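Local coordinates for putative PLP-dependent aminotransferase (Bacillus cereus ATCC 10987, PDB 3JU7), which probably acts as a pyridoxal-phosphate-dependent aminotransferase of the DegT/DnrJ/EryC1/StrS family, and also binds calcium, at residues S47-N52 against G172-Q177. Sequence-based numbering, arbitrary orientation.
Sequences SGFFQN and GMHYGQ
Phe-49 and His-174 lie against each other as an offset stack, ring centroids 4.9 Å apart and planes only 18° from parallel. The imidazole meets the phenyl face through its CD2 corner, 3.9 Å from Phe-49 CG, while CB of Phe-49 sits over the imidazole face, displaced toward the rim, in a CH-pi contact. Phe-50 meets the same imidazole with its plane turned steeply against it, and its CE1 reaches 3.2 Å from His-174 ND1. Phe-49 CB also stands above one face of the Phe-50 ring, toward the rim; near the plane of that ring, at its edge, lie Gln-177 OE1 and Tyr-175 O. With CG anti to its own backbone N (chi1 -173°), His-174 directs its ring into this aromatic cluster. Tyr-202 stacks on Phe-50, and Phe-166 meets Phe-49 and, edge-to-face, His-174, whose NE2 is hydrogen-bonded to Gly-167 N.

The contact joins the loop that follows helix 36-48 to a beta hairpin, strands 169-170 and 173-174, in the family's PLP-aminotransferase fold, away from the calcium site and the lysine predicted to carry PLP. From the last residue of that second strand, His-174, a type II beta turn runs to Gln-177, with Gly-176 at positive phi.

Gln-177 runs antiparallel to the Phe-50 side chain, and a kink at its second torsion helps bring its amide to the Phe-50 backbone, where NE2 donates to Phe-50 O at 3.0 Å. The bond is bent, 140° at the hydrogen, and the donor stands above the carbonyl plane. NE2 has a second, weak bond to Arg-53 O. One water makes four hydrogen bonds beside this amide: it donates to Phe-49 O and to Gln-177 OE1, the latter at 2.7 Å, and accepts from His-174 N and Gln-51 NE2. Gln-51 OE1 turns to the guanidinium of Arg-53.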
# COMPACT_ATOMS: atom_id res chain seq x y z
N SER A 47 14.20 -19.71 6.06
CA SER A 47 14.94 -20.95 5.88
C SER A 47 15.74 -20.98 4.61
O SER A 47 16.88 -21.44 4.58
CB SER A 47 13.99 -22.13 5.84
OG SER A 47 13.49 -22.33 7.13
N GLY A 48 15.13 -20.52 3.54
CA GLY A 48 15.71 -20.64 2.22
C GLY A 48 16.81 -19.63 1.99
O GLY A 48 17.84 -19.98 1.45
N PHE A 49 16.59 -18.39 2.41
CA PHE A 49 17.57 -17.36 2.13
C PHE A 49 18.40 -16.89 3.33
O PHE A 49 19.60 -16.63 3.16
CB PHE A 49 16.89 -16.15 1.47
CG PHE A 49 16.42 -16.41 0.05
CD1 PHE A 49 17.13 -17.21 -0.81
CD2 PHE A 49 15.29 -15.80 -0.43
CE1 PHE A 49 16.68 -17.44 -2.11
CE2 PHE A 49 14.86 -16.01 -1.74
CZ PHE A 49 15.55 -16.83 -2.57
N PHE A 50 17.80 -16.74 4.50
CA PHE A 50 18.48 -16.03 5.58
C PHE A 50 19.04 -16.88 6.71
O PHE A 50 19.32 -16.36 7.79
CB PHE A 50 17.58 -14.95 6.14
CG PHE A 50 17.28 -13.85 5.16
CD1 PHE A 50 18.24 -12.92 4.85
CD2 PHE A 50 16.03 -13.74 4.57
CE1 PHE A 50 17.96 -11.88 3.95
CE2 PHE A 50 15.75 -12.70 3.67
CZ PHE A 50 16.72 -11.79 3.37
N GLN A 51 19.19 -18.17 6.43
CA GLN A 51 19.79 -19.12 7.34
C GLN A 51 19.12 -19.06 8.69
O GLN A 51 19.77 -19.27 9.71
CB GLN A 51 21.31 -18.88 7.47
CG GLN A 51 22.09 -19.10 6.16
CD GLN A 51 23.55 -18.60 6.25
OE1 GLN A 51 24.22 -18.80 7.26
NE2 GLN A 51 24.02 -17.95 5.19
N ASN A 52 17.81 -18.76 8.71
CA ASN A 52 17.06 -18.68 9.95
C ASN A 52 17.70 -17.79 11.00
O ASN A 52 17.65 -18.10 12.20
CB ASN A 52 16.85 -20.10 10.54
CG ASN A 52 15.75 -20.87 9.83
OD1 ASN A 52 14.66 -20.33 9.57
ND2 ASN A 52 16.03 -22.09 9.49
N GLY A 172 27.37 -17.99 -1.45
CA GLY A 172 26.35 -18.67 -0.68
C GLY A 172 25.67 -17.83 0.40
O GLY A 172 25.00 -18.37 1.26
N MSE A 173 25.82 -16.52 0.37
CA MSE A 173 25.11 -15.73 1.36
C MSE A 173 24.15 -14.82 0.63
O MSE A 173 24.50 -14.26 -0.42
CB MSE A 173 26.11 -14.93 2.19
CG MSE A 173 25.60 -13.60 2.72
SE MSE A 173 26.85 -12.87 3.97
CE MSE A 173 26.63 -11.01 3.57
N HIS A 174 22.94 -14.67 1.19
CA HIS A 174 21.95 -13.79 0.61
C HIS A 174 22.29 -12.34 0.97
O HIS A 174 22.72 -12.05 2.08
CB HIS A 174 20.55 -14.15 1.06
CG HIS A 174 19.48 -13.37 0.36
ND1 HIS A 174 18.93 -12.22 0.89
CD2 HIS A 174 18.88 -13.55 -0.84
CE1 HIS A 174 18.04 -11.74 0.04
NE2 HIS A 174 17.99 -12.53 -1.01
N TYR A 175 22.08 -11.45 0.02
CA TYR A 175 22.33 -10.04 0.24
C TYR A 175 21.56 -9.53 1.44
O TYR A 175 20.33 -9.69 1.48
CB TYR A 175 21.93 -9.21 -0.97
CG TYR A 175 22.31 -7.79 -0.74
CD1 TYR A 175 23.62 -7.39 -0.91
CD2 TYR A 175 21.40 -6.86 -0.27
CE1 TYR A 175 24.02 -6.12 -0.67
CE2 TYR A 175 21.80 -5.54 -0.02
CZ TYR A 175 23.13 -5.20 -0.22
OH TYR A 175 23.60 -3.92 0.02
N GLY A 176 22.28 -8.91 2.38
CA GLY A 176 21.73 -8.28 3.58
C GLY A 176 21.81 -9.09 4.87
O GLY A 176 21.44 -8.61 5.95
N GLN A 177 22.30 -10.32 4.76
CA GLN A 177 22.31 -11.28 5.87
C GLN A 177 22.90 -10.63 7.12
O GLN A 177 23.96 -9.99 7.04
CB GLN A 177 23.11 -12.52 5.48
CG GLN A 177 23.23 -13.63 6.57
CD GLN A 177 21.90 -14.32 6.82
OE1 GLN A 177 21.32 -14.90 5.90
NE2 GLN A 177 21.38 -14.21 8.05
O HOH W 1 22.27 -16.05 3.69